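Local atomic coordinates of sugar ABC transporter, sugar-binding protein (Streptococcus pneumoniae, PDB entry 2HEU), a protein that probably binds sugars outside the cell as the extracellular solute-binding component of an ABC transporter and hands them on to its membrane permease. Residues A[222-227]-A[378-383]; A[147-152]-A[218-223]; A[167-172]-A[228-233]. All blocks are in the same frame, centred on the assembly; numbering follows the deposited sequence. Where two conformers were deposited one is given.

Interaction 1. Residues A[222-227]-A[378-383]; sequences DILRIN and NYVLTG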
loop_
_atom_site.group_PDB
_atom_site.type_symbol
_atom_site.label_atom_id
_atom_site.label_comp_id
_atom_site.label_asym_id
_atom_site.label_seq_id
_atom_site.Cartn_x
_atom_site.Cartn_y
_atom_site.Cartn_z
ATOM N N ASP A 222 -22.195 -2.504 0.325
ATOM C CA ASP A 222 -23.242 -3.427 0.003
ATOM C C ASP A 222 -23.024 -4.194 -1.267
ATOM O O ASP A 222 -23.653 -5.225 -1.483
ATOM C CB ASP A 222 -24.631 -2.734 -0.007
ATOM C CG ASP A 222 -25.216 -2.573 1.350
ATOM O OD1 ASP A 222 -24.782 -3.232 2.313
ATOM O OD2 ASP A 222 -26.204 -1.793 1.484
ATOM N N ILE A 223 -22.093 -3.752 -2.129
ATOM C CA ILE A 223 -21.723 -4.574 -3.291
ATOM C C ILE A 223 -21.243 -5.943 -2.845
ATOM O O ILE A 223 -21.470 -6.953 -3.489
ATOM C CB ILE A 223 -20.674 -3.820 -4.141
ATOM C CG1 ILE A 223 -21.277 -2.537 -4.708
ATOM C CG2 ILE A 223 -20.114 -4.697 -5.252
ATOM C CD1 ILE A 223 -20.289 -1.569 -5.359
ATOM N N LEU A 224 -20.529 -5.964 -1.698
ATOM C CA LEU A 224 -20.007 -7.211 -1.120
ATOM C C LEU A 224 -21.017 -8.047 -0.410
ATOM O O LEU A 224 -20.706 -9.149 0.068
ATOM C CB LEU A 224 -18.815 -6.901 -0.196
ATOM C CG LEU A 224 -17.688 -6.093 -0.789
ATOM C CD1 LEU A 224 -16.574 -5.956 0.258
ATOM C CD2 LEU A 224 -17.168 -6.680 -2.108
ATOM N N ARG A 225 -22.259 -7.547 -0.303
ATOM C CA ARG A 225 -23.378 -8.174 0.409
ATOM C C ARG A 225 -24.455 -8.651 -0.550
ATOM O O ARG A 225 -25.464 -9.195 -0.109
ATOM C CB ARG A 225 -23.966 -7.212 1.465
ATOM C CG ARG A 225 -22.943 -6.758 2.495
ATOM C CD ARG A 225 -23.550 -6.601 3.905
ATOM N NE ARG A 225 -23.930 -7.829 4.609
ATOM C CZ ARG A 225 -25.137 -8.374 4.744
ATOM N NH1 ARG A 225 -26.205 -7.720 4.335
ATOM N NH2 ARG A 225 -25.258 -9.520 5.373
ATOM N N ILE A 226 -24.289 -8.440 -1.864
ATOM C CA ILE A 226 -25.290 -8.923 -2.838
ATOM C C ILE A 226 -25.468 -10.434 -2.593
ATOM O O ILE A 226 -24.495 -11.174 -2.401
ATOM C CB ILE A 226 -24.862 -8.546 -4.234
ATOM C CG1 ILE A 226 -24.984 -7.011 -4.401
ATOM C CG2 ILE A 226 -25.582 -9.332 -5.310
ATOM C CD1 ILE A 226 -24.308 -6.460 -5.670
ATOM N N ASN A 227 -26.699 -10.892 -2.681
ATOM C CA ASN A 227 -26.940 -12.331 -2.432
ATOM C C ASN A 227 -26.189 -13.180 -3.483
ATOM O O ASN A 227 -26.298 -12.953 -4.665
ATOM C CB ASN A 227 -28.446 -12.598 -2.515
ATOM C CG ASN A 227 -28.811 -14.025 -2.147
ATOM O OD1 ASN A 227 -28.682 -14.953 -2.971
ATOM N ND2 ASN A 227 -29.266 -14.269 -0.949
ATOM N N ASN A 378 -17.100 -6.898 9.765
ATOM C CA ASN A 378 -18.325 -7.233 10.536
ATOM C C ASN A 378 -19.538 -6.727 9.823
ATOM O O ASN A 378 -20.600 -7.353 9.928
ATOM C CB ASN A 378 -18.254 -6.633 11.943
ATOM C CG ASN A 378 -17.366 -7.389 12.874
ATOM O OD1 ASN A 378 -16.776 -8.394 12.493
ATOM N ND2 ASN A 378 -17.121 -6.898 14.081
ATOM N N TYR A 379 -19.460 -5.632 9.084
ATOM C CA TYR A 379 -20.585 -5.202 8.265
ATOM C C TYR A 379 -20.852 -6.185 7.140
ATOM O O TYR A 379 -22.001 -6.535 6.853
ATOM C CB TYR A 379 -20.382 -3.767 7.717
ATOM C CG TYR A 379 -21.577 -3.333 6.904
ATOM C CD1 TYR A 379 -22.763 -2.997 7.545
ATOM C CD2 TYR A 379 -21.563 -3.331 5.545
ATOM C CE1 TYR A 379 -23.911 -2.708 6.838
ATOM C CE2 TYR A 379 -22.683 -3.019 4.785
ATOM C CZ TYR A 379 -23.887 -2.722 5.460
ATOM O OH TYR A 379 -25.031 -2.463 4.784
ATOM N N VAL A 380 -19.814 -6.645 6.454
ATOM C CA VAL A 380 -20.028 -7.674 5.408
ATOM C C VAL A 380 -20.722 -8.893 6.037
ATOM O O VAL A 380 -21.637 -9.441 5.423
ATOM C CB VAL A 380 -18.743 -7.998 4.693
ATOM C CG1 VAL A 380 -18.997 -9.078 3.605
ATOM C CG2 VAL A 380 -18.126 -6.760 4.070
ATOM N N LEU A 381 -20.271 -9.301 7.217
ATOM C CA LEU A 381 -20.828 -10.463 7.906
ATOM C C LEU A 381 -22.332 -10.198 8.246
ATOM O O LEU A 381 -23.206 -11.034 8.037
ATOM C CB LEU A 381 -19.986 -10.758 9.139
ATOM C CG LEU A 381 -18.602 -11.457 8.810
ATOM C CD1 LEU A 381 -17.603 -11.331 9.969
ATOM C CD2 LEU A 381 -18.753 -12.958 8.450
ATOM N N THR A 382 -22.658 -9.075 8.792
ATOM C CA THR A 382 -23.973 -8.848 9.493
ATOM C C THR A 382 -24.953 -7.945 8.790
ATOM O O THR A 382 -26.140 -8.049 9.038
ATOM C CB THR A 382 -23.773 -8.264 10.879
ATOM O OG1 THR A 382 -23.334 -6.884 10.788
ATOM C CG2 THR A 382 -22.858 -9.076 11.774
ATOM N N GLY A 383 -24.450 -6.998 7.992
ATOM C CA GLY A 383 -25.302 -6.025 7.411
ATOM C C GLY A 383 -25.874 -4.991 8.397
ATOM O O GLY A 383 -26.835 -4.294 8.025
#

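Interaction 2. Residues A[147-152]-A[218-223]; sequences ETWDEF and IKVMDI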
loop_
_atom_site.group_PDB
_atom_site.type_symbol
_atom_site.label_atom_id
_atom_site.label_comp_id
_atom_site.label_asym_id
_atom_site.label_seq_id
_atom_site.Cartn_x
_atom_site.Cartn_y
_atom_site.Cartn_z
ATOM N N GLU A 147 -17.054 0.873 -14.290
ATOM C CA GLU A 147 -16.498 2.297 -14.180
ATOM C C GLU A 147 -17.277 3.182 -13.398
ATOM O O GLU A 147 -16.940 4.329 -13.270
ATOM C CB GLU A 147 -16.338 3.156 -15.321
ATOM C CG GLU A 147 -16.953 2.605 -16.199
ATOM C CD GLU A 147 -15.971 2.232 -17.143
ATOM O OE1 GLU A 147 -16.026 2.896 -18.262
ATOM O OE2 GLU A 147 -14.851 1.949 -16.692
ATOM N N THR A 148 -18.292 2.683 -12.694
ATOM C CA THR A 148 -19.048 3.419 -11.709
ATOM C C THR A 148 -19.510 2.412 -10.590
ATOM O O THR A 148 -19.568 1.229 -10.809
ATOM C CB THR A 148 -20.326 4.061 -12.259
ATOM O OG1 THR A 148 -21.197 3.058 -12.685
ATOM C CG2 THR A 148 -20.040 5.020 -13.425
ATOM N N TRP A 149 -19.889 2.962 -9.455
ATOM C CA TRP A 149 -20.495 2.175 -8.398
ATOM C C TRP A 149 -21.647 1.367 -8.990
ATOM O O TRP A 149 -21.792 0.152 -8.677
ATOM C CB TRP A 149 -21.023 2.991 -7.271
ATOM C CG TRP A 149 -20.032 3.813 -6.481
ATOM C CD1 TRP A 149 -18.675 3.619 -6.320
ATOM C CD2 TRP A 149 -20.343 4.980 -5.733
ATOM N NE1 TRP A 149 -18.153 4.565 -5.491
ATOM C CE2 TRP A 149 -19.168 5.400 -5.079
ATOM C CE3 TRP A 149 -21.540 5.683 -5.445
ATOM C CZ2 TRP A 149 -19.120 6.506 -4.255
ATOM C CZ3 TRP A 149 -21.506 6.806 -4.597
ATOM C CH2 TRP A 149 -20.322 7.173 -4.015
ATOM N N ASP A 150 -22.518 2.014 -9.768
ATOM C CA ASP A 150 -23.709 1.301 -10.244
ATOM C C ASP A 150 -23.289 0.196 -11.197
ATOM O O ASP A 150 -23.927 -0.878 -11.190
ATOM C CB ASP A 150 -24.631 2.327 -10.927
ATOM C CG ASP A 150 -25.408 3.178 -9.966
ATOM O OD1 ASP A 150 -25.255 3.104 -8.771
ATOM O OD2 ASP A 150 -26.190 3.986 -10.530
ATOM N N GLU A 151 -22.305 0.412 -12.034
ATOM C CA GLU A 151 -21.856 -0.677 -12.916
ATOM C C GLU A 151 -21.248 -1.793 -12.108
ATOM O O GLU A 151 -21.361 -2.975 -12.478
ATOM C CB GLU A 151 -20.848 -0.232 -13.924
ATOM C CG GLU A 151 -21.388 0.641 -15.047
ATOM C CD GLU A 151 -20.434 0.899 -16.132
ATOM O OE1 GLU A 151 -19.278 0.614 -16.061
ATOM O OE2 GLU A 151 -20.839 1.416 -17.229
ATOM N N PHE A 152 -20.612 -1.520 -10.986
ATOM C CA PHE A 152 -19.997 -2.599 -10.155
ATOM C C PHE A 152 -21.103 -3.469 -9.531
ATOM O O PHE A 152 -21.020 -4.682 -9.551
ATOM C CB PHE A 152 -19.087 -1.917 -9.150
ATOM C CG PHE A 152 -18.080 -2.866 -8.453
ATOM C CD1 PHE A 152 -17.880 -4.181 -8.766
ATOM C CD2 PHE A 152 -17.320 -2.281 -7.442
ATOM C CE1 PHE A 152 -16.898 -4.917 -8.095
ATOM C CE2 PHE A 152 -16.355 -3.020 -6.785
ATOM C CZ PHE A 152 -16.145 -4.343 -7.123
ATOM N N ILE A 218 -22.108 2.893 2.586
ATOM C CA ILE A 218 -22.884 1.697 2.729
ATOM C C ILE A 218 -23.232 1.113 1.389
ATOM O O ILE A 218 -23.193 -0.096 1.200
ATOM C CB ILE A 218 -24.102 2.015 3.612
ATOM C CG1 ILE A 218 -23.641 2.224 5.063
ATOM C CG2 ILE A 218 -25.156 0.910 3.486
ATOM C CD1 ILE A 218 -24.670 2.861 5.972
ATOM N N LYS A 219 -23.580 1.955 0.402
ATOM C CA LYS A 219 -23.843 1.488 -0.946
ATOM C C LYS A 219 -22.634 0.716 -1.488
ATOM O O LYS A 219 -22.769 -0.398 -2.033
ATOM C CB LYS A 219 -24.176 2.653 -1.857
ATOM C CG LYS A 219 -24.366 2.329 -3.307
ATOM C CD LYS A 219 -24.596 3.571 -4.136
ATOM C CE LYS A 219 -24.652 3.393 -5.626
ATOM N NZ LYS A 219 -25.793 2.611 -6.064
ATOM N N VAL A 220 -21.454 1.267 -1.352
ATOM C CA VAL A 220 -20.237 0.600 -1.873
ATOM C C VAL A 220 -19.980 -0.705 -1.094
ATOM O O VAL A 220 -19.681 -1.760 -1.675
ATOM C CB VAL A 220 -19.060 1.537 -1.886
ATOM C CG1 VAL A 220 -17.809 0.806 -2.397
ATOM C CG2 VAL A 220 -19.332 2.752 -2.756
ATOM N N MET A 221 -20.089 -0.667 0.241
ATOM C CA MET A 221 -19.939 -1.880 1.036
ATOM C C MET A 221 -20.970 -2.923 0.666
ATOM O O MET A 221 -20.665 -4.144 0.689
ATOM C CB MET A 221 -20.014 -1.568 2.532
ATOM C CG MET A 221 -18.810 -0.858 3.097
ATOM S SD MET A 221 -17.229 -1.673 2.819
ATOM C CE MET A 221 -17.588 -3.338 3.413
ATOM N N ASP A 222 -22.195 -2.504 0.325
ATOM C CA ASP A 222 -23.242 -3.427 0.003
ATOM C C ASP A 222 -23.024 -4.194 -1.267
ATOM O O ASP A 222 -23.653 -5.225 -1.483
ATOM C CB ASP A 222 -24.631 -2.734 -0.007
ATOM C CG ASP A 222 -25.216 -2.573 1.350
ATOM O OD1 ASP A 222 -24.782 -3.232 2.313
ATOM O OD2 ASP A 222 -26.204 -1.793 1.484
ATOM N N ILE A 223 -22.093 -3.752 -2.129
ATOM C CA ILE A 223 -21.723 -4.574 -3.291
ATOM C C ILE A 223 -21.243 -5.943 -2.845
ATOM O O ILE A 223 -21.470 -6.953 -3.489
ATOM C CB ILE A 223 -20.674 -3.820 -4.141
ATOM C CG1 ILE A 223 -21.277 -2.537 -4.708
ATOM C CG2 ILE A 223 -20.114 -4.697 -5.252
ATOM C CD1 ILE A 223 -20.289 -1.569 -5.359
#

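Interaction 3. Residues A[167-172]-A[228-233]; sequences FGIAGA and GSKQKN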
loop_
_atom_site.group_PDB
_atom_site.type_symbol
_atom_site.label_atom_id
_atom_site.label_comp_id
_atom_site.label_asym_id
_atom_site.label_seq_id
_atom_site.Cartn_x
_atom_site.Cartn_y
_atom_site.Cartn_z
ATOM N N PHE A 167 -16.990 -12.967 -5.867
ATOM C CA PHE A 167 -15.876 -12.655 -5.022
ATOM C C PHE A 167 -15.413 -13.789 -4.160
ATOM O O PHE A 167 -16.195 -14.540 -3.605
ATOM C CB PHE A 167 -16.234 -11.519 -3.976
ATOM C CG PHE A 167 -16.627 -10.195 -4.628
ATOM C CD1 PHE A 167 -15.714 -9.414 -5.319
ATOM C CD2 PHE A 167 -17.924 -9.741 -4.449
ATOM C CE1 PHE A 167 -16.085 -8.185 -5.825
ATOM C CE2 PHE A 167 -18.278 -8.475 -4.985
ATOM C CZ PHE A 167 -17.378 -7.729 -5.645
ATOM N N GLY A 168 -14.090 -13.818 -3.941
ATOM C CA GLY A 168 -13.502 -14.476 -2.767
ATOM C C GLY A 168 -13.257 -13.439 -1.683
ATOM O O GLY A 168 -12.502 -12.511 -1.879
ATOM N N ILE A 169 -13.910 -13.595 -0.552
ATOM C CA ILE A 169 -13.780 -12.702 0.599
ATOM C C ILE A 169 -13.262 -13.549 1.778
ATOM O O ILE A 169 -13.800 -14.615 2.087
ATOM C CB ILE A 169 -15.089 -11.997 0.983
ATOM C CG1 ILE A 169 -15.604 -11.156 -0.195
ATOM C CG2 ILE A 169 -14.934 -11.156 2.206
ATOM C CD1 ILE A 169 -14.737 -9.993 -0.630
ATOM N N ALA A 170 -12.221 -13.041 2.389
ATOM C CA ALA A 170 -11.559 -13.739 3.499
ATOM C C ALA A 170 -12.228 -13.265 4.829
ATOM O O ALA A 170 -11.692 -12.394 5.499
ATOM C CB ALA A 170 -10.053 -13.449 3.520
ATOM N N GLY A 171 -13.360 -13.871 5.177
ATOM C CA GLY A 171 -14.079 -13.452 6.350
ATOM C C GLY A 171 -13.295 -13.481 7.662
ATOM O O GLY A 171 -13.630 -12.714 8.577
ATOM N N ALA A 172 -12.308 -14.366 7.738
ATOM C CA ALA A 172 -11.483 -14.463 8.947
ATOM C C ALA A 172 -10.341 -13.431 8.962
ATOM O O ALA A 172 -9.725 -13.280 10.022
ATOM C CB ALA A 172 -10.899 -15.855 9.082
ATOM N N GLY A 228 -25.447 -14.150 -2.976
ATOM C CA GLY A 228 -24.682 -15.047 -3.792
ATOM C C GLY A 228 -23.338 -14.477 -4.270
ATOM O O GLY A 228 -22.673 -15.078 -5.085
ATOM N N SER A 229 -22.933 -13.326 -3.738
ATOM C CA SER A 229 -21.725 -12.666 -4.197
ATOM C C SER A 229 -20.415 -13.284 -3.709
ATOM O O SER A 229 -19.378 -12.973 -4.311
ATOM C CB SER A 229 -21.754 -11.230 -3.844
ATOM O OG SER A 229 -21.814 -10.987 -2.451
ATOM N N LYS A 230 -20.449 -14.110 -2.655
ATOM C CA LYS A 230 -19.243 -14.626 -2.037
ATOM C C LYS A 230 -19.206 -16.129 -2.052
ATOM O O LYS A 230 -20.221 -16.802 -2.284
ATOM C CB LYS A 230 -19.110 -14.107 -0.606
ATOM C CG LYS A 230 -19.028 -12.571 -0.556
ATOM C CD LYS A 230 -19.079 -12.012 0.827
ATOM C CE LYS A 230 -20.426 -12.210 1.557
ATOM N NZ LYS A 230 -21.558 -11.689 0.720
ATOM N N GLN A 231 -18.031 -16.679 -1.873
ATOM C CA GLN A 231 -17.855 -18.121 -1.935
ATOM C C GLN A 231 -18.422 -18.826 -0.710
ATOM O O GLN A 231 -18.607 -18.276 0.369
ATOM C CB GLN A 231 -16.363 -18.475 -2.132
ATOM C CG GLN A 231 -15.476 -18.467 -0.895
ATOM C CD GLN A 231 -15.031 -17.105 -0.368
ATOM O OE1 GLN A 231 -15.549 -16.031 -0.745
ATOM N NE2 GLN A 231 -14.033 -17.114 0.533
ATOM N N LYS A 232 -18.688 -20.115 -0.887
ATOM C CA LYS A 232 -19.127 -20.921 0.194
ATOM C C LYS A 232 -18.120 -20.934 1.316
ATOM O O LYS A 232 -16.938 -21.003 1.114
ATOM C CB LYS A 232 -19.294 -22.404 -0.323
ATOM C CG LYS A 232 -19.513 -23.479 0.591
ATOM C CD LYS A 232 -19.813 -24.817 -0.120
ATOM C CE LYS A 232 -18.667 -25.620 -0.552
ATOM N NZ LYS A 232 -19.194 -26.972 -0.979
ATOM N N ASN A 233 -18.628 -20.841 2.543
ATOM C CA ASN A 233 -17.788 -20.840 3.738
ATOM C C ASN A 233 -16.806 -19.686 3.772
ATOM O O ASN A 233 -15.760 -19.756 4.420
ATOM C CB ASN A 233 -17.131 -22.181 3.993
ATOM C CG ASN A 233 -18.146 -23.290 4.153
ATOM O OD1 ASN A 233 -17.846 -24.426 3.645
ATOM N ND2 ASN A 233 -19.198 -23.062 4.813
#

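Interaction 1. Residues A[222-227]-A[378-383]
Arg225 lays its side chain against the last turn of helix 370-382, and its path explains most of this contact. From a CB directed toward the helix, CG comes within 4.2 Å of Val380 O, but CD already approaches Tyr379 O at 3.3 Å and lies beside CE2 of the Tyr379 ring. The chain bends at chi2 and again at chi3 (70°), the second bend bringing NE to Val380 O, where it donates a hydrogen bond of 2.9 Å that is nearly straight (165° at the hydrogen). The acceptor lies almost in the guanidinium plane, whereas NE stands above the plane of the carbonyl. Beyond NE, Gly383 CA sits over the centre of one guanidinium face, 3.6 Å from CZ, while NH2 ends 3.7 Å from Leu381 O. Arg225 was modelled in two conformers, and this course belongs to one of them. The partners of Arg225 form the C-terminal end of helix 370-382, where Gly383 takes positive phi and its N bonds to Tyr379 O; the arginine charge probably interacts favourably with the negative end of the helix dipole. Asp222 adds a second polar link: Tyr379 OH donates to Asp222 OD1 over 2.6 Å, on the syn side of the carboxylate and tilted out of its plane. On the buried flank, Leu224 CD1 packs on Val380 CG2 at 4.2 Å, with Trp234 and Met221 also against the valine.

Interaction 2. Residues A[147-152]-A[218-223]
Val220 presses its CG2 methyl onto one face of the Trp149 indole, 3.5 Å from the centre of the five-membered ring and 13° off its normal, a close CH-pi contact. CG2 is anti to the valine carbonyl carbon, which turns this branch, rather than CG1, to the ring. One turn further along, Ile223 meets Phe152 with both of its branches: CG2 lies 4.1 Å above the centre of the phenyl ring, and Ile223 CD1 touches Phe152 CD2 at 3.7 Å. These two aromatic-aliphatic pairs form the buried interface where the first turn of helix 149-161 packs against residues 220-223, around the C-terminal end of helix 212-222. Helix 149-161 starts at Thr148, an N-cap whose OG1 accepts from Glu151 N. The indole NE1 is hydrogen-bonded to Thr187 OG1 of helix 178-189, which adds a polar bond to the packing.

Toward solvent the character changes. Lys219 runs extended past the six-membered-ring side of the indole, approaching obliquely, its CE 3.9 Å from Trp149 CE3, and bends only at chi4 (66°), which places NZ 2.8 Å from Asp150 OD1. This salt bridge crosses from helix to helix, and NZ has a further salt-bridge partner in Glu153. With two carboxylates around it, the ammonium group is probably kept charged, while the buried methyl-ring contacts rest on dispersion and shape fit.

Interaction 3. Residues A[167-172]-A[228-233]
The carboxamide of Gln231 and the ring of Phe167 are the flat groups here. The amide is gripped at its two polar atoms by one residue of the other segment: OE1 accepts from Ile169 N at 2.9 Å, with 166° at the hydrogen, and NE2 donates to Ile169 O at 3.0 Å. Ile169 N is tilted from the plane of the amide carbonyl, and Ile169 O lies 16° out of the amide plane, while NE2 stands well above the plane of the Ile169 carbonyl. This pair of bonds fixes which way round the amide sits. The phenyl ring is met obliquely by Ser229 O, 3.5 Å from CD2, and Leu224, Val156 and Met253 touch the Phe167 side chain from other parts of the chain.

By bonding both N and O of Ile169, the glutamine does for an extended segment what a neighbouring strand would do, but with a side chain in place of backbone. To reach there, its CG takes the crowded position between backbone N and carbonyl carbon (chi1 81°), and the chain bends once more at chi2. Gly168 makes backbone hydrogen bonds with Met253, so residues 167-169 run between strand 253-257 of the antiparallel sheet and the loop that follows helix 212-222. Toward that loop, Phe167 N donates to Ser229 O at 2.9 Å, Gln231 N makes a weak hydrogen bond to Phe167 O, and Lys230 CA approaches Phe167 O at 3.4 Å in a CA-H...O contact.

The aliphatic part of Lys230 lies on Ile169, CG and CD each 3.7 Å from Ile169 CG1. Bends at chi3 and chi4 then carry NZ away to Leu224 O, and the charged end also forms a cation-pi contact with Trp234. Ser229 OG is hydrogen-bonded to Ile226 O.

How the interactions relate
The three contacts lie on the same side of the chain's centre. Interactions 1 and 2 have centres about 12 Å apart, interactions 1 and 3 about 10 Å, and interactions 2 and 3 about 17 Å. The chain visits 147-152 and 167-172 first, then passes through 218-223, 222-227 and 228-233 in one continuous run, and returns with 378-383. Helix 212-222 and the loop after it thus contribute to all three. Tyr379 OH lies 3.6 Å from Ile218 CG2, joining interactions 1 and 2, and Phe152 CE1 lies 3.8 Å from Phe167 CZ, joining 2 and 3. Together they probably help build one lobe of the two-lobed fold usual for solute-binding proteins.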